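Local structure of SusD-like carbohydrate binding protein (Bacteroides vulgatus, 3LEW) at residues N370-A375 and R399-G404; N234-E239 and E348-N353; D294-E297 and Y301-E304. The protein probably binds carbohydrate at the bacterial outer membrane as a SusD-like component of a nutrient-uptake system. All blocks are in the same frame, centred on the assembly; numbering follows the deposited sequence. Where two conformers were deposited one is given.

Contacts 2 and 3 each lie on the same side of the chain's centre as contact 1. The centre of contact 1 is about 8 Å from that of contact 2 and about 10 Å from that of contact 3, while the centres of contacts 2 and 3 are about 17 Å apart. Along the chain, contact 3 (294-297 with 301-304) is nested inside the long loop that contact 2 closes, and contact 1 comes last. Helices 346-359 and 365-376 are successive and carry parts of contacts 2 and 1, where Leu-351 packs on Leu-372. Contact 3 is tied to contact 1 by the salt bridge from Arg-302 to Glu-401, so long connecting loops are anchored on the helical body.

Contact 1 (N370-A375 and R399-G404); sequences NDLKTA and RKELWG
Leu-372 and Glu-401 meet with their side chains crossing obliquely, each reaching out from its own helix toward the other. The leucine methyl CD1 lies over the carboxylate: it is 3.9 Å from Glu-401 CD and almost equally far from both oxygens, so it rests on the group as a whole and not on one oxygen. Its twin, CD2, takes the aliphatic part and comes within 4.0 Å of Glu-401 CG. The glutamate leaves its backbone with CG opposite the amide nitrogen (chi1 175°) and then bends at chi2 (64°), which lays a face of the carboxylate under the leucine methyl while its oxygens reach charged partners: OE1 Arg-302, OE2 Arg-345 and Arg-376. A buried carboxylate is thus compensated by three arginines, an environment likely to keep it ionised. The two helices involved, 365-376 and the end of 387-401, belong to the helical scaffold of the SusD family, which is related to tetratricopeptide repeats. Helix 346-359 joins them here, with Ala-347 touching both Leu-372 and Glu-401. Beside this pair, Lys-373 and Lys-400 approach at about a right angle, bent at chi4 and chi3 respectively. Their NZ atoms stand 3.9 Å apart because Lys-373 NZ and Lys-400 NZ both form salt bridges with Glu-397 OE1, the anion that draws the two ammonium groups together.

Contact 2 (N234-E239 and E348-N353); sequences NYLMTE and EIYLIN
The ring of Tyr-350 has Leu-236 over one face and the carbonyl oxygen of Asn-234 at its edge, in the ring plane. Leu-236 CD1 stands 4.1 Å from the centroid of the Tyr-350 ring, 20° off the normal, a CH-pi contact displaced toward the rim. The ring belongs to helix 346-359 of the SusD family's helical scaffold, and its two partners to the irregular loop that joins helix 219-232 to helix 239-242; the contact therefore fastens an interhelical loop to a helix more than a hundred residues further on. Tyr-350 CG stands opposite the carbonyl carbon, beside the backbone N (chi1 -85°), which sends the ring out toward this loop. The leucine and the tyrosine come from opposite directions, and the whole fork of the leucine takes part: Leu-236 CG lies 3.7 Å from Tyr-350 CE1, while CD2 sits near CD1 and CE1 of the same ring. Leu-230 of helix 219-232 and Asp-371 of helix 365-376 also touch the tyrosine, so its ring is wedged among neighbouring helices. The phenol donates a hydrogen bond to Asn-234 O, with 2.7 Å between Tyr-350 OH and that oxygen. The hydroxyl lies in the carbonyl plane, on a lone pair, at a C=O...O angle of 132°. The side chain of Asn-234 also lies about 3 Å from a pentaethylene glycol, probably from the crystallisation liquor, and its CB packs 3.5 Å from Tyr-350 OH.

Contact 3 (D294-E297 and Y301-E304); sequences DLFE and YRKE
Polar contacts between Lys-303 and Phe-296 centre on the lysine's ammonium group. Lys-303 NZ donates to the backbone oxygen Phe-296 O at 2.9 Å, approaching at a C=O...N angle of 144° and tilted 35° out of the carbonyl plane. Lys-303 NZ also gives a 2.6 Å bond to a water oxygen, which in turn makes a weak bond to Asp-294 OD1, and it forms a salt bridge with Asp-298 OD1. With CG opposite the amide nitrogen (chi1 -167°) and the rest of the chain extended, the lysine runs along the Phe-296 backbone until NZ meets the carbonyl.

Apolar packing accompanies that run: the two side chains slide past each other in opposite directions, with Phe-296 CB 3.6 Å from Lys-303 CB. Both segments lie in the loop between strands 286-288 and 306-309, and these contacts fold it back on itself across a short turn just before strand 306-309, an edge strand of the four-stranded mixed sheet. Were the lysine replaced by an alanine, the Phe-296 carbonyl and the Asp-298 carboxylate would probably be left without their ammonium partner, making the turn less firmly closed.

The aromatic contact is perpendicular. The Phe-296 ring presents its edge to a face of the Arg-302 guanidinium, their planes nearly at right angles, and Phe-296 CE2 is 3.7 Å from Arg-302 NE. CE2 also meets Arg-302 CB. The guanidinium is held by salt bridges from NH2 to Glu-397 and Asp-300, while the phenylalanine ring packs edge-to-face with Phe-292 and touches Lys-400 of helix 387-401.

Contact 1 (N370-A375 and R399-G404)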
# COMPACT_ATOMS: atom_id res chain seq x y z
N ASN A 370 -3.10 9.71 19.85
CA ASN A 370 -2.09 10.33 20.70
C ASN A 370 -0.96 9.37 21.07
O ASN A 370 0.15 9.82 21.30
CB ASN A 370 -2.72 10.94 21.94
CG ASN A 370 -3.30 12.34 21.68
OD1 ASN A 370 -2.96 12.97 20.67
ND2 ASN A 370 -4.17 12.80 22.56
N ASP A 371 -1.25 8.07 21.20
CA ASP A 371 -0.19 7.06 21.46
C ASP A 371 0.85 7.10 20.31
O ASP A 371 2.07 7.08 20.55
CB ASP A 371 -0.73 5.62 21.52
CG ASP A 371 -1.53 5.32 22.77
OD1 ASP A 371 -1.30 5.96 23.83
OD2 ASP A 371 -2.42 4.39 22.66
N LEU A 372 0.36 7.11 19.06
CA LEU A 372 1.25 7.15 17.90
C LEU A 372 1.99 8.48 17.88
O LEU A 372 3.21 8.52 17.71
CB LEU A 372 0.48 6.96 16.61
CG LEU A 372 1.28 7.04 15.31
CD1 LEU A 372 2.50 6.07 15.29
CD2 LEU A 372 0.31 6.76 14.13
N LYS A 373 1.26 9.57 18.07
CA LYS A 373 1.90 10.89 18.06
C LYS A 373 3.03 10.98 19.12
O LYS A 373 4.15 11.43 18.81
CB LYS A 373 0.86 11.99 18.23
CG LYS A 373 -0.01 12.26 17.01
CD LYS A 373 -1.08 13.33 17.33
CE LYS A 373 -1.96 13.74 16.12
NZ LYS A 373 -1.15 14.24 14.96
N THR A 374 2.73 10.59 20.36
CA THR A 374 3.71 10.54 21.42
C THR A 374 4.96 9.73 21.02
O THR A 374 6.12 10.16 21.28
CB THR A 374 3.10 9.97 22.72
OG1 THR A 374 2.07 10.87 23.16
CG2 THR A 374 4.19 9.86 23.83
N ALA A 375 4.75 8.56 20.43
CA ALA A 375 5.84 7.68 20.08
C ALA A 375 6.79 8.38 19.08
O ALA A 375 8.03 8.18 19.13
CB ALA A 375 5.33 6.35 19.51
N ARG A 399 -1.06 10.14 6.43
CA ARG A 399 -0.15 10.65 5.41
C ARG A 399 1.24 10.83 5.98
O ARG A 399 2.23 10.56 5.30
CB ARG A 399 -0.68 11.98 4.85
CG ARG A 399 -1.95 11.75 3.97
CD ARG A 399 -2.66 13.06 3.74
NE ARG A 399 -1.80 14.02 3.07
CZ ARG A 399 -2.10 15.32 2.95
NH1 ARG A 399 -3.23 15.80 3.46
NH2 ARG A 399 -1.29 16.16 2.33
N LYS A 400 1.30 11.28 7.22
CA LYS A 400 2.58 11.59 7.88
C LYS A 400 3.32 10.30 8.24
O LYS A 400 4.50 10.18 7.97
CB LYS A 400 2.34 12.43 9.12
CG LYS A 400 1.88 13.85 8.84
CD LYS A 400 1.33 14.49 10.11
CE LYS A 400 2.43 14.70 11.20
NZ LYS A 400 1.82 15.08 12.52
N GLU A 401 2.62 9.36 8.84
CA GLU A 401 3.24 8.12 9.35
C GLU A 401 3.49 7.09 8.26
O GLU A 401 4.45 6.32 8.37
CB GLU A 401 2.36 7.52 10.46
CG GLU A 401 2.80 6.14 11.03
CD GLU A 401 4.13 6.13 11.75
OE1 GLU A 401 4.66 7.21 12.08
OE2 GLU A 401 4.66 5.02 12.01
N LEU A 402 2.59 7.02 7.27
CA LEU A 402 2.61 5.98 6.23
C LEU A 402 3.15 6.45 4.87
O LEU A 402 2.99 5.76 3.86
CB LEU A 402 1.21 5.36 6.05
CG LEU A 402 0.61 4.79 7.34
CD1 LEU A 402 -0.87 4.38 7.12
CD2 LEU A 402 1.43 3.61 7.90
N TRP A 403 3.79 7.60 4.85
CA TRP A 403 4.35 8.18 3.62
C TRP A 403 5.18 7.15 2.89
O TRP A 403 6.07 6.52 3.46
CB TRP A 403 5.22 9.41 3.95
CG TRP A 403 5.73 10.12 2.71
CD1 TRP A 403 5.16 11.22 2.11
CD2 TRP A 403 6.87 9.76 1.88
NE1 TRP A 403 5.90 11.59 0.99
CE2 TRP A 403 6.94 10.69 0.84
CE3 TRP A 403 7.84 8.75 1.95
CZ2 TRP A 403 7.91 10.62 -0.16
CZ3 TRP A 403 8.80 8.69 0.95
CH2 TRP A 403 8.83 9.63 -0.07
N GLY A 404 4.91 6.97 1.61
CA GLY A 404 5.71 6.06 0.83
C GLY A 404 5.42 4.56 0.95
O GLY A 404 6.01 3.77 0.22

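Contact 2 (N234-E239 and E348-N353)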
# COMPACT_ATOMS: atom_id res chain seq x y z
N ASN A 234 1.17 -4.30 20.58
CA ASN A 234 0.99 -2.84 20.52
C ASN A 234 2.31 -2.09 20.38
O ASN A 234 2.40 -0.87 20.60
CB ASN A 234 0.13 -2.38 21.72
CG ASN A 234 0.89 -2.35 23.03
OD1 ASN A 234 0.44 -1.71 23.99
ND2 ASN A 234 2.01 -3.03 23.10
N TYR A 235 3.33 -2.82 19.92
CA TYR A 235 4.68 -2.30 19.80
C TYR A 235 4.76 -1.16 18.78
O TYR A 235 4.23 -1.26 17.67
CB TYR A 235 5.65 -3.37 19.36
CG TYR A 235 7.08 -2.91 19.30
CD1 TYR A 235 7.83 -2.83 20.45
CD2 TYR A 235 7.69 -2.54 18.10
CE1 TYR A 235 9.15 -2.41 20.43
CE2 TYR A 235 9.05 -2.11 18.07
CZ TYR A 235 9.77 -2.07 19.24
OH TYR A 235 11.10 -1.64 19.31
N LEU A 236 5.41 -0.08 19.17
CA LEU A 236 5.75 0.98 18.25
C LEU A 236 7.27 1.16 18.29
O LEU A 236 7.86 1.22 19.38
CB LEU A 236 5.05 2.29 18.61
CG LEU A 236 3.52 2.36 18.34
CD1 LEU A 236 2.88 3.66 18.85
CD2 LEU A 236 3.20 2.18 16.83
N MSE A 237 7.89 1.24 17.11
CA MSE A 237 9.35 1.21 17.02
C MSE A 237 9.98 2.48 17.57
O MSE A 237 9.33 3.53 17.71
CB MSE A 237 9.80 0.94 15.57
CG MSE A 237 9.57 2.08 14.58
SE MSE A 237 10.28 1.70 12.85
CE MSE A 237 8.64 0.98 12.18
N THR A 238 11.24 2.35 17.95
CA THR A 238 12.00 3.46 18.48
C THR A 238 12.47 4.40 17.36
O THR A 238 12.42 4.08 16.14
CB THR A 238 13.27 2.97 19.21
OG1 THR A 238 14.14 2.35 18.25
CG2 THR A 238 12.92 2.00 20.33
N GLU A 239 12.98 5.55 17.77
CA GLU A 239 13.55 6.49 16.82
C GLU A 239 14.68 5.86 16.00
O GLU A 239 14.74 6.03 14.79
CB GLU A 239 14.03 7.76 17.55
CG GLU A 239 14.74 8.80 16.66
CD GLU A 239 15.06 10.12 17.39
OE1 GLU A 239 14.69 10.30 18.58
OE2 GLU A 239 15.67 10.99 16.73
N GLU A 348 -0.08 1.35 11.64
CA GLU A 348 -1.30 1.38 10.85
C GLU A 348 -2.50 0.87 11.65
O GLU A 348 -3.62 1.37 11.46
CB GLU A 348 -1.13 0.54 9.57
CG GLU A 348 -2.37 0.55 8.67
CD GLU A 348 -2.39 -0.53 7.60
OE1 GLU A 348 -1.39 -1.22 7.38
OE2 GLU A 348 -3.47 -0.70 6.98
N ILE A 349 -2.28 -0.14 12.50
CA ILE A 349 -3.37 -0.71 13.32
C ILE A 349 -3.83 0.31 14.35
O ILE A 349 -5.03 0.44 14.56
CB ILE A 349 -2.97 -2.04 13.98
CG1 ILE A 349 -2.37 -3.03 12.95
CG2 ILE A 349 -4.15 -2.66 14.72
CD1 ILE A 349 -3.31 -3.28 11.70
N TYR A 350 -2.91 1.06 14.95
CA TYR A 350 -3.32 2.16 15.84
C TYR A 350 -4.20 3.17 15.09
O TYR A 350 -5.21 3.63 15.58
CB TYR A 350 -2.12 2.93 16.38
CG TYR A 350 -1.45 2.38 17.62
CD1 TYR A 350 -0.50 1.37 17.53
CD2 TYR A 350 -1.72 2.91 18.85
CE1 TYR A 350 0.15 0.89 18.65
CE2 TYR A 350 -1.07 2.42 20.00
CZ TYR A 350 -0.11 1.43 19.88
OH TYR A 350 0.55 0.98 21.04
N LEU A 351 -3.79 3.49 13.86
CA LEU A 351 -4.54 4.47 13.05
C LEU A 351 -5.91 3.94 12.59
O LEU A 351 -6.87 4.68 12.60
CB LEU A 351 -3.69 4.87 11.85
CG LEU A 351 -2.53 5.82 12.21
CD1 LEU A 351 -1.50 5.79 11.07
CD2 LEU A 351 -3.04 7.27 12.41
N ILE A 352 -5.99 2.65 12.21
CA ILE A 352 -7.27 2.02 11.87
C ILE A 352 -8.22 2.01 13.09
O ILE A 352 -9.39 2.33 12.96
CB ILE A 352 -7.09 0.55 11.37
CG1 ILE A 352 -6.37 0.49 9.99
CG2 ILE A 352 -8.46 -0.20 11.27
CD1 ILE A 352 -5.83 -0.85 9.62
N ASN A 353 -7.70 1.59 14.23
CA ASN A 353 -8.44 1.60 15.48
C ASN A 353 -8.98 3.01 15.79
O ASN A 353 -10.19 3.19 16.08
CB ASN A 353 -7.56 1.05 16.59
CG ASN A 353 -8.32 0.75 17.85
OD1 ASN A 353 -8.19 1.50 18.82
ND2 ASN A 353 -9.08 -0.38 17.88

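Contact 3 (D294-E297 and Y301-E304)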
# COMPACT_ATOMS: atom_id res chain seq x y z
N ASP A 294 5.96 20.69 6.44
CA ASP A 294 5.20 21.58 7.30
C ASP A 294 4.03 20.94 8.06
O ASP A 294 3.44 21.59 8.94
CB ASP A 294 4.66 22.75 6.46
CG ASP A 294 5.76 23.64 5.94
OD1 ASP A 294 6.85 23.67 6.58
OD2 ASP A 294 5.52 24.32 4.90
N LEU A 295 3.66 19.72 7.71
CA LEU A 295 2.66 18.98 8.46
C LEU A 295 3.16 18.48 9.81
O LEU A 295 2.33 18.03 10.61
CB LEU A 295 2.12 17.80 7.65
CG LEU A 295 1.49 18.10 6.29
CD1 LEU A 295 0.95 16.81 5.61
CD2 LEU A 295 0.38 19.15 6.44
N PHE A 296 4.48 18.54 10.05
CA PHE A 296 5.11 18.03 11.25
C PHE A 296 5.47 19.15 12.20
O PHE A 296 5.93 20.21 11.77
CB PHE A 296 6.39 17.23 10.92
CG PHE A 296 6.15 16.02 10.05
CD1 PHE A 296 6.03 16.14 8.67
CD2 PHE A 296 6.03 14.77 10.61
CE1 PHE A 296 5.74 15.02 7.88
CE2 PHE A 296 5.79 13.67 9.84
CZ PHE A 296 5.67 13.79 8.46
N GLU A 297 5.27 18.92 13.49
CA GLU A 297 5.75 19.84 14.51
C GLU A 297 7.25 19.62 14.81
O GLU A 297 7.75 18.51 14.83
CB GLU A 297 4.96 19.67 15.82
CG GLU A 297 3.49 20.00 15.75
CD GLU A 297 2.63 18.79 15.43
OE1 GLU A 297 3.01 17.67 15.80
OE2 GLU A 297 1.57 18.95 14.78
N TYR A 301 10.49 13.44 15.35
CA TYR A 301 11.72 13.01 14.70
C TYR A 301 11.56 12.67 13.23
O TYR A 301 12.55 12.61 12.52
CB TYR A 301 12.41 11.89 15.47
CG TYR A 301 11.67 10.58 15.65
CD1 TYR A 301 11.40 9.71 14.60
CD2 TYR A 301 11.30 10.16 16.93
CE1 TYR A 301 10.75 8.47 14.83
CE2 TYR A 301 10.69 8.93 17.16
CZ TYR A 301 10.40 8.10 16.09
OH TYR A 301 9.81 6.87 16.38
N ARG A 302 10.32 12.47 12.76
CA ARG A 302 10.09 12.23 11.35
C ARG A 302 10.43 13.48 10.50
O ARG A 302 10.81 13.35 9.31
CB ARG A 302 8.67 11.72 11.09
CG ARG A 302 8.35 10.41 11.84
CD ARG A 302 6.88 10.05 11.80
NE ARG A 302 6.08 11.07 12.52
CZ ARG A 302 4.75 11.06 12.57
NH1 ARG A 302 4.06 10.04 12.04
NH2 ARG A 302 4.10 12.02 13.21
N LYS A 303 10.27 14.65 11.11
CA LYS A 303 10.47 15.92 10.42
C LYS A 303 11.95 16.08 10.04
O LYS A 303 12.27 16.62 8.99
CB LYS A 303 10.01 17.08 11.29
CG LYS A 303 9.89 18.40 10.56
CD LYS A 303 9.43 19.52 11.47
CE LYS A 303 8.92 20.70 10.65
NZ LYS A 303 8.34 21.76 11.52
N GLU A 304 12.83 15.52 10.87
CA GLU A 304 14.30 15.49 10.73
C GLU A 304 14.75 14.70 9.51
O GLU A 304 15.86 14.88 9.00
CB GLU A 304 14.96 14.81 11.96
CG GLU A 304 14.51 15.36 13.33
CD GLU A 304 15.24 14.73 14.51
OE1 GLU A 304 15.99 13.76 14.33
OE2 GLU A 304 15.05 15.20 15.63
O HOH W 1 7.89 23.72 9.86